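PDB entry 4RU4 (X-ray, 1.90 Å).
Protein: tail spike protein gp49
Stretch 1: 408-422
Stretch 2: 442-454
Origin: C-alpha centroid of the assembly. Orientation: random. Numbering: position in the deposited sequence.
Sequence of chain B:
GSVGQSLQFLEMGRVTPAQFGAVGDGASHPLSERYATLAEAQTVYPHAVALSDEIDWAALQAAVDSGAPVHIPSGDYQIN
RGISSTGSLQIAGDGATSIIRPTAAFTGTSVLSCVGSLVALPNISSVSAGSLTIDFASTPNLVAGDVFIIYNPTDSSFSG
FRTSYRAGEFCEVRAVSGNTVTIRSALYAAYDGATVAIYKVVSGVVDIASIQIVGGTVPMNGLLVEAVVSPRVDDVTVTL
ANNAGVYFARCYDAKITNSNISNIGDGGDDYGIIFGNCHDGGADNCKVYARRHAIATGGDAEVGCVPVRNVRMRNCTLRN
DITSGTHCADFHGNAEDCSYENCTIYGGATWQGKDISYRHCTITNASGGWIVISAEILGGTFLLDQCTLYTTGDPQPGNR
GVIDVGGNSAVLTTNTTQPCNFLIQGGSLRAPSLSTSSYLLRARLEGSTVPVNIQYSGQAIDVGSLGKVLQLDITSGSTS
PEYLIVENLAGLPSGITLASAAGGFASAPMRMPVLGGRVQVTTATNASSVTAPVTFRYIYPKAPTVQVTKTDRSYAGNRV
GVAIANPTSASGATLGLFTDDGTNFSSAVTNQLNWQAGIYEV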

ATOM      1  N   ASN B 408     -11.299 -28.847   2.512  1.00  9.82           N
ATOM      2  CA  ASN B 408     -11.610 -30.067   1.804  1.00 12.37           C
ATOM      3  C   ASN B 408     -10.386 -30.560   1.030  1.00 10.25           C
ATOM      4  O   ASN B 408     -10.532 -31.213   0.012  1.00 13.77           O
ATOM      5  CB  ASN B 408     -12.797 -29.839   0.852  1.00 13.47           C
ATOM      6  CG  ASN B 408     -13.497 -31.139   0.445  1.00 17.50           C
ATOM      7  OD1 ASN B 408     -13.594 -32.078   1.220  1.00 20.26           O
ATOM      8  ND2 ASN B 408     -13.985 -31.183  -0.786  1.00 26.27           N
ATOM      9  N   SER B 409      -9.185 -30.261   1.524  1.00  8.76           N
ATOM     10  CA  SER B 409      -7.962 -30.717   0.868  1.00  9.19           C
ATOM     11  C   SER B 409      -6.870 -30.934   1.898  1.00 10.81           C
ATOM     12  O   SER B 409      -7.013 -30.497   3.042  1.00  7.86           O
ATOM     13  CB  SER B 409      -7.507 -29.683  -0.176  1.00 13.11           C
ATOM     14  OG  SER B 409      -7.444 -28.376   0.400  1.00 12.70           O
ATOM     15  N   ALA B 410      -5.784 -31.593   1.498  1.00  7.60           N
ATOM     16  CA  ALA B 410      -4.704 -31.925   2.454  1.00 11.89           C
ATOM     17  C   ALA B 410      -3.590 -30.871   2.466  1.00 10.18           C
ATOM     18  O   ALA B 410      -2.633 -30.937   1.676  1.00  9.18           O
ATOM     19  CB  ALA B 410      -4.133 -33.313   2.160  1.00 10.38           C
ATOM     20  N   VAL B 411      -3.735 -29.899   3.362  1.00  8.43           N
ATOM     21  CA  VAL B 411      -2.955 -28.670   3.355  1.00  7.17           C
ATOM     22  C   VAL B 411      -2.069 -28.552   4.585  1.00  7.64           C
ATOM     23  O   VAL B 411      -0.928 -28.071   4.513  1.00  8.95           O
ATOM     24  CB  VAL B 411      -3.934 -27.456   3.317  1.00  8.43           C
ATOM     25  CG1 VAL B 411      -3.191 -26.116   3.499  1.00 10.13           C
ATOM     26  CG2 VAL B 411      -4.731 -27.469   2.018  1.00  6.99           C
ATOM     27  N   LEU B 412      -2.619 -28.963   5.722  1.00  7.21           N
ATOM     28  CA  LEU B 412      -1.912 -28.960   6.997  1.00  7.81           C
ATOM     29  C   LEU B 412      -1.614 -30.433   7.331  1.00  8.73           C
ATOM     30  O   LEU B 412      -2.455 -31.158   7.880  1.00  8.86           O
ATOM     31  CB  LEU B 412      -2.769 -28.267   8.076  1.00 10.38           C
ATOM     32  CG  LEU B 412      -3.097 -26.765   7.873  1.00  6.90           C
ATOM     33  CD1 LEU B 412      -4.104 -26.193   8.938  1.00  6.81           C
ATOM     34  CD2 LEU B 412      -1.840 -25.896   7.798  1.00  6.80           C
ATOM     35  N   THR B 413      -0.433 -30.896   6.922  1.00  9.27           N
ATOM     36  CA  THR B 413      -0.158 -32.331   6.914  1.00  9.17           C
ATOM     37  C   THR B 413       1.193 -32.581   7.550  1.00  9.80           C
ATOM     38  O   THR B 413       1.799 -31.660   8.089  1.00  8.44           O
ATOM     39  CB  THR B 413      -0.104 -32.846   5.458  1.00  9.85           C
ATOM     40  OG1 THR B 413       1.044 -32.282   4.805  1.00 10.85           O
ATOM     41  CG2 THR B 413      -1.372 -32.432   4.679  1.00 11.19           C
ATOM     42  N   THR B 414       1.708 -33.803   7.422  1.00  8.29           N
ATOM     43  CA  THR B 414       3.042 -34.086   7.940  1.00  9.40           C
ATOM     44  C   THR B 414       4.124 -33.254   7.236  1.00 10.75           C
ATOM     45  O   THR B 414       5.262 -33.156   7.716  1.00 12.22           O
ATOM     46  CB  THR B 414       3.401 -35.594   7.850  1.00 14.65           C
ATOM     47  OG1 THR B 414       3.410 -36.004   6.480  1.00 15.45           O
ATOM     48  CG2 THR B 414       2.389 -36.440   8.618  1.00 15.39           C
ATOM     49  N   ASN B 415       3.777 -32.644   6.108  1.00  9.65           N
ATOM     50  CA  ASN B 415       4.722 -31.766   5.403  1.00  8.53           C
ATOM     51  C   ASN B 415       4.695 -30.305   5.908  1.00  9.59           C
ATOM     52  O   ASN B 415       5.528 -29.478   5.521  1.00 10.03           O
ATOM     53  CB  ASN B 415       4.474 -31.829   3.884  1.00  9.77           C
ATOM     54  CG  ASN B 415       4.891 -33.159   3.282  1.00 12.72           C
ATOM     55  OD1 ASN B 415       5.991 -33.647   3.563  1.00 12.05           O
ATOM     56  ND2 ASN B 415       4.022 -33.752   2.447  1.00  9.41           N
ATOM     57  N   THR B 416       3.736 -29.993   6.769  1.00  7.51           N
ATOM     58  CA  THR B 416       3.676 -28.676   7.438  1.00  7.32           C
ATOM     59  C   THR B 416       4.537 -28.767   8.679  1.00 11.98           C
ATOM     60  O   THR B 416       4.101 -29.312   9.708  1.00 11.85           O
ATOM     61  CB  THR B 416       2.239 -28.348   7.869  1.00  7.24           C
ATOM     62  OG1 THR B 416       1.367 -28.422   6.723  1.00 11.90           O
ATOM     63  CG2 THR B 416       2.161 -26.929   8.482  1.00  7.04           C
ATOM     64  N   THR B 417       5.774 -28.284   8.587  1.00  8.30           N
ATOM     65  CA  THR B 417       6.748 -28.608   9.627  1.00  9.16           C
ATOM     66  C   THR B 417       7.076 -27.439  10.545  1.00 10.88           C
ATOM     67  O   THR B 417       7.833 -27.611  11.489  1.00 11.06           O
ATOM     68  CB  THR B 417       8.063 -29.124   8.996  1.00  9.25           C
ATOM     69  OG1 THR B 417       8.584 -28.099   8.148  1.00 11.09           O
ATOM     70  CG2 THR B 417       7.796 -30.353   8.145  1.00 12.30           C
ATOM     71  N   GLN B 418       6.522 -26.256  10.276  1.00  8.13           N
ATOM     72  CA  GLN B 418       6.786 -25.082  11.085  1.00  8.92           C
ATOM     73  C   GLN B 418       5.466 -24.480  11.601  1.00  9.08           C
ATOM     74  O   GLN B 418       4.434 -24.601  10.948  1.00 11.97           O
ATOM     75  CB  GLN B 418       7.590 -24.058  10.273  1.00 13.79           C
ATOM     76  CG  GLN B 418       8.958 -24.583   9.790  1.00 17.30           C
ATOM     77  CD  GLN B 418       9.680 -23.597   8.847  1.00 21.58           C
ATOM     78  OE1 GLN B 418       9.479 -22.387   8.922  1.00 20.61           O
ATOM     79  NE2 GLN B 418      10.520 -24.129   7.956  1.00 24.10           N
ATOM     80  N   PRO B 419       5.493 -23.846  12.781  1.00  8.20           N
ATOM     81  CA  PRO B 419       4.277 -23.229  13.317  1.00  9.10           C
ATOM     82  C   PRO B 419       3.645 -22.296  12.277  1.00 10.49           C
ATOM     83  O   PRO B 419       4.397 -21.605  11.563  1.00 10.23           O
ATOM     84  CB  PRO B 419       4.798 -22.422  14.507  1.00 11.48           C
ATOM     85  CG  PRO B 419       6.002 -23.186  14.972  1.00 12.84           C
ATOM     86  CD  PRO B 419       6.646 -23.684  13.690  1.00 10.45           C
ATOM     87  N   CYS B 420       2.310 -22.291  12.189  1.00  9.70           N
ATOM     88  CA  CYS B 420       1.581 -21.463  11.213  1.00  7.47           C
ATOM     89  C   CYS B 420       0.838 -20.339  11.899  1.00  9.92           C
ATOM     90  O   CYS B 420       0.182 -20.574  12.903  1.00  7.63           O
ATOM     91  CB  CYS B 420       0.529 -22.307  10.490  1.00  8.57           C
ATOM     92  SG  CYS B 420       1.201 -23.669   9.542  1.00 10.70           S
ATOM     93  N   ASN B 421       0.909 -19.130  11.338  1.00  6.03           N
ATOM     94  CA  ASN B 421       0.099 -18.015  11.836  1.00  8.20           C
ATOM     95  C   ASN B 421      -0.766 -17.507  10.682  1.00  8.08           C
ATOM     96  O   ASN B 421      -0.239 -17.085   9.662  1.00 11.67           O
ATOM     97  CB  ASN B 421       1.010 -16.882  12.310  1.00  8.87           C
ATOM     98  CG  ASN B 421       2.055 -17.356  13.259  1.00 10.63           C
ATOM     99  OD1 ASN B 421       1.747 -18.019  14.242  1.00  7.78           O
ATOM    100  ND2 ASN B 421       3.304 -17.040  12.974  1.00 13.29           N
ATOM    101  N   PHE B 422      -2.081 -17.591  10.816  1.00  5.78           N
ATOM    102  CA  PHE B 422      -2.959 -17.070   9.780  1.00  6.44           C
ATOM    103  C   PHE B 422      -3.576 -15.786  10.289  1.00  6.32           C
ATOM    104  O   PHE B 422      -4.287 -15.790  11.312  1.00  7.38           O
ATOM    105  CB  PHE B 422      -4.037 -18.113   9.432  1.00  8.08           C
ATOM    106  CG  PHE B 422      -3.467 -19.330   8.781  1.00 10.39           C
ATOM    107  CD1 PHE B 422      -3.112 -19.292   7.439  1.00 11.60           C
ATOM    108  CD2 PHE B 422      -3.197 -20.482   9.511  1.00  6.09           C
ATOM    109  CE1 PHE B 422      -2.538 -20.385   6.836  1.00  6.09           C
ATOM    110  CE2 PHE B 422      -2.654 -21.591   8.884  1.00  6.96           C
ATOM    111  CZ  PHE B 422      -2.312 -21.526   7.554  1.00  6.23           C
TER
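Stretch 2 (442-454) RARLEGSTVPVNI

Stretch 2 lies alongside stretch 1 as two extended segments joined by a loop that follows the bend of its partner. The most regular pairing is at the C-terminal ends, where strand 452-454 runs parallel to strand 420-422 at a crossing angle of -18° and a closest axial approach of 4.8 Å. Residues pair in order, Cys420 with Val452, Asn421 with Asn453 and Phe422 with Ile454. The hydrogen bonds of this ladder are nearly straight: Cys420 N donates to Pro451 O (2.9 Å), Asn453 N to Cys420 O (2.9 Å) and Phe422 N to Asn453 O (2.8 Å). The two asparagines share one face of the sheet and continue the pairing through their side chains, Asn453 ND2 to Asn421 OD1 at 3.0 Å. On the other face, Val452 CG1 meets the edge of the Phe422 ring at CE2 (4.1 Å), while Ile454 CD1 packs against Phe422 CB (4.1 Å).

Before this ladder, Val450 points toward stretch 1 and nestles against the backbone of the bend, with CG1 3.7 Å from Thr416 O and CG2 3.5 Å from Gln418 O. Water 3 fills in beside it, linking Thr416 O to Thr449 N.

The other main protrusion belongs to stretch 1. Leu412, in the m,t rotamer, projects CD1 to within 3.8 Å of Leu445 CD1 and 4.4 Å of Val452 CG2, so that one methyl touches both extended segments. Its carbonyl accepts a hydrogen bond from Glu446 N (Leu412 O, 2.8 Å) and a weak one from Ser448 N (3.3 Å). Between these donors, Gly447 has its CA only 4.0 Å from Thr413 CA, beside the type I turn Thr413–Thr416; a CB there would point into stretch 1, about 3.4 Å from Thr414 N. At the N-terminal end of stretch 1, water 1 bridges Ser409 O and Val411 N to Arg444 O.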

ATOM      1  N   ARG B 442     -12.104 -21.510   7.504  1.00  7.48           N
ATOM      2  CA  ARG B 442     -11.996 -22.884   7.982  1.00  6.55           C
ATOM      3  C   ARG B 442     -10.526 -23.258   7.948  1.00 10.75           C
ATOM      4  O   ARG B 442      -9.832 -22.945   6.973  1.00 10.19           O
ATOM      5  CB  ARG B 442     -12.774 -23.849   7.068  1.00  7.09           C
ATOM      6  CG  ARG B 442     -12.783 -25.311   7.634  1.00 10.11           C
ATOM      7  CD  ARG B 442     -13.730 -26.225   6.914  1.00 10.00           C
ATOM      8  NE  ARG B 442     -13.808 -27.527   7.589  1.00 11.97           N
ATOM      9  CZ  ARG B 442     -14.489 -28.574   7.134  1.00 12.81           C
ATOM     10  NH1 ARG B 442     -15.141 -28.496   5.985  1.00  8.33           N
ATOM     11  NH2 ARG B 442     -14.512 -29.712   7.839  1.00 13.42           N
ATOM     12  N   ALA B 443     -10.061 -23.915   9.010  1.00  7.80           N
ATOM     13  CA  ALA B 443      -8.771 -24.592   9.029  1.00  6.78           C
ATOM     14  C   ALA B 443      -9.025 -26.000   9.539  1.00  6.76           C
ATOM     15  O   ALA B 443      -9.741 -26.189  10.527  1.00  9.65           O
ATOM     16  CB  ALA B 443      -7.780 -23.851   9.946  1.00  7.85           C
ATOM     17  N   ARG B 444      -8.460 -26.988   8.858  1.00  7.30           N
ATOM     18  CA  ARG B 444      -8.681 -28.391   9.208  1.00  7.10           C
ATOM     19  C   ARG B 444      -7.332 -29.116   9.128  1.00  9.06           C
ATOM     20  O   ARG B 444      -6.647 -29.079   8.094  1.00 10.48           O
ATOM     21  CB  ARG B 444      -9.698 -29.049   8.266  1.00  9.20           C
ATOM     22  CG  ARG B 444      -9.973 -30.546   8.591  1.00 10.04           C
ATOM     23  CD  ARG B 444     -11.016 -31.157   7.636  1.00 11.65           C
ATOM     24  NE  ARG B 444     -10.488 -31.088   6.285  1.00 13.83           N
ATOM     25  CZ  ARG B 444      -9.701 -32.005   5.737  1.00 16.48           C
ATOM     26  NH1 ARG B 444      -9.409 -33.126   6.396  1.00 17.62           N
ATOM     27  NH2 ARG B 444      -9.249 -31.815   4.504  1.00 17.30           N
ATOM     28  N   LEU B 445      -6.951 -29.746  10.231  1.00 10.11           N
ATOM     29  CA  LEU B 445      -5.703 -30.506  10.316  1.00  8.64           C
ATOM     30  C   LEU B 445      -5.855 -31.842   9.606  1.00 10.38           C
ATOM     31  O   LEU B 445      -6.822 -32.595   9.861  1.00 11.09           O
ATOM     32  CB  LEU B 445      -5.342 -30.771  11.790  1.00 12.99           C
ATOM     33  CG  LEU B 445      -4.480 -29.776  12.588  1.00 13.21           C
ATOM     34  CD1 LEU B 445      -4.577 -28.310  12.070  1.00  9.22           C
ATOM     35  CD2 LEU B 445      -4.651 -29.923  14.098  1.00 10.92           C
ATOM     36  N   GLU B 446      -4.880 -32.154   8.759  1.00  7.68           N
ATOM     37  CA  GLU B 446      -4.815 -33.476   8.141  1.00  7.89           C
ATOM     38  C   GLU B 446      -3.406 -34.040   8.291  1.00  9.02           C
ATOM     39  O   GLU B 446      -2.778 -34.481   7.316  1.00 11.96           O
ATOM     40  CB  GLU B 446      -5.271 -33.453   6.677  1.00  9.07           C
ATOM     41  CG  GLU B 446      -5.790 -34.856   6.250  1.00 33.15           C
ATOM     42  CD  GLU B 446      -6.338 -34.902   4.837  1.00 32.39           C
ATOM     43  OE1 GLU B 446      -6.052 -35.907   4.138  1.00 33.17           O
ATOM     44  OE2 GLU B 446      -7.059 -33.960   4.430  1.00 26.09           O
ATOM     45  N   GLY B 447      -2.899 -34.001   9.518  1.00  9.96           N
ATOM     46  CA  GLY B 447      -1.673 -34.708   9.814  1.00  8.30           C
ATOM     47  C   GLY B 447      -0.602 -33.873  10.473  1.00  8.03           C
ATOM     48  O   GLY B 447       0.324 -34.424  11.037  1.00  8.64           O
ATOM     49  N   SER B 448      -0.687 -32.552  10.353  1.00  9.42           N
ATOM     50  CA  SER B 448       0.290 -31.677  10.987  1.00  9.73           C
ATOM     51  C   SER B 448       0.220 -31.784  12.505  1.00 10.05           C
ATOM     52  O   SER B 448      -0.824 -32.138  13.060  1.00 11.00           O
ATOM     53  CB  SER B 448       0.067 -30.218  10.563  1.00  8.03           C
ATOM     54  OG  SER B 448      -1.245 -29.770  10.929  1.00 10.00           O
ATOM     55  N   THR B 449       1.335 -31.482  13.170  1.00  9.67           N
ATOM     56  CA  THR B 449       1.364 -31.484  14.623  1.00 13.01           C
ATOM     57  C   THR B 449       1.830 -30.146  15.198  1.00 14.78           C
ATOM     58  O   THR B 449       1.978 -30.003  16.410  1.00 16.22           O
ATOM     59  CB  THR B 449       2.249 -32.610  15.158  1.00 17.42           C
ATOM     60  OG1 THR B 449       3.579 -32.463  14.623  1.00 16.20           O
ATOM     61  CG2 THR B 449       1.649 -33.974  14.767  1.00 14.27           C
ATOM     62  N   VAL B 450       2.001 -29.149  14.336  1.00 10.81           N
ATOM     63  CA  VAL B 450       2.504 -27.843  14.771  1.00  8.51           C
ATOM     64  C   VAL B 450       1.414 -26.892  15.306  1.00  9.62           C
ATOM     65  O   VAL B 450       0.226 -27.077  15.038  1.00 10.07           O
ATOM     66  CB  VAL B 450       3.247 -27.138  13.601  1.00 10.99           C
ATOM     67  CG1 VAL B 450       4.463 -27.963  13.140  1.00 13.01           C
ATOM     68  CG2 VAL B 450       2.282 -26.871  12.443  1.00  7.08           C
ATOM     69  N   PRO B 451       1.819 -25.857  16.075  1.00 10.45           N
ATOM     70  CA  PRO B 451       0.836 -24.832  16.434  1.00  9.97           C
ATOM     71  C   PRO B 451       0.236 -24.190  15.176  1.00  9.80           C
ATOM     72  O   PRO B 451       0.968 -23.907  14.232  1.00 10.08           O
ATOM     73  CB  PRO B 451       1.669 -23.794  17.197  1.00  8.11           C
ATOM     74  CG  PRO B 451       2.814 -24.625  17.820  1.00  8.86           C
ATOM     75  CD  PRO B 451       3.147 -25.576  16.658  1.00  9.10           C
ATOM     76  N   VAL B 452      -1.083 -24.035  15.170  1.00  7.32           N
ATOM     77  CA  VAL B 452      -1.802 -23.291  14.143  1.00  6.49           C
ATOM     78  C   VAL B 452      -2.570 -22.163  14.832  1.00  8.10           C
ATOM     79  O   VAL B 452      -3.594 -22.391  15.494  1.00  7.01           O
ATOM     80  CB  VAL B 452      -2.774 -24.217  13.387  1.00  8.21           C
ATOM     81  CG1 VAL B 452      -3.656 -23.431  12.394  1.00  6.46           C
ATOM     82  CG2 VAL B 452      -1.976 -25.298  12.659  1.00  6.74           C
ATOM     83  N   ASN B 453      -2.069 -20.944  14.660  1.00  6.58           N
ATOM     84  CA  ASN B 453      -2.599 -19.760  15.327  1.00  6.25           C
ATOM     85  C   ASN B 453      -3.432 -18.898  14.376  1.00  8.28           C
ATOM     86  O   ASN B 453      -3.078 -18.742  13.205  1.00 10.56           O
ATOM     87  CB  ASN B 453      -1.419 -18.932  15.849  1.00  6.49           C
ATOM     88  CG  ASN B 453      -0.502 -19.749  16.744  1.00 10.77           C
ATOM     89  OD1 ASN B 453      -0.970 -20.414  17.673  1.00 11.42           O
ATOM     90  ND2 ASN B 453       0.797 -19.746  16.442  1.00  9.21           N
ATOM     91  N   ILE B 454      -4.524 -18.330  14.889  1.00  6.16           N
ATOM     92  CA  ILE B 454      -5.443 -17.540  14.075  1.00  6.82           C
ATOM     93  C   ILE B 454      -5.603 -16.186  14.718  1.00 10.60           C
ATOM     94  O   ILE B 454      -5.931 -16.093  15.916  1.00  5.56           O
ATOM     95  CB  ILE B 454      -6.878 -18.154  14.024  1.00 13.52           C
ATOM     96  CG1 ILE B 454      -6.864 -19.638  13.649  1.00 13.61           C
ATOM     97  CG2 ILE B 454      -7.774 -17.355  13.072  1.00 10.96           C
ATOM     98  CD1 ILE B 454      -6.263 -19.935  12.352  1.00 17.22           C
TER
HETATM   99  O   HOH W   1      -5.621 -29.960   5.632  1.00 10.89           O
HETATM  100  O   HOH W   2      -0.082 -35.931   6.386  1.00 25.84           O
HETATM  101  O   HOH W   3       3.780 -31.309  11.478  1.00  9.50           O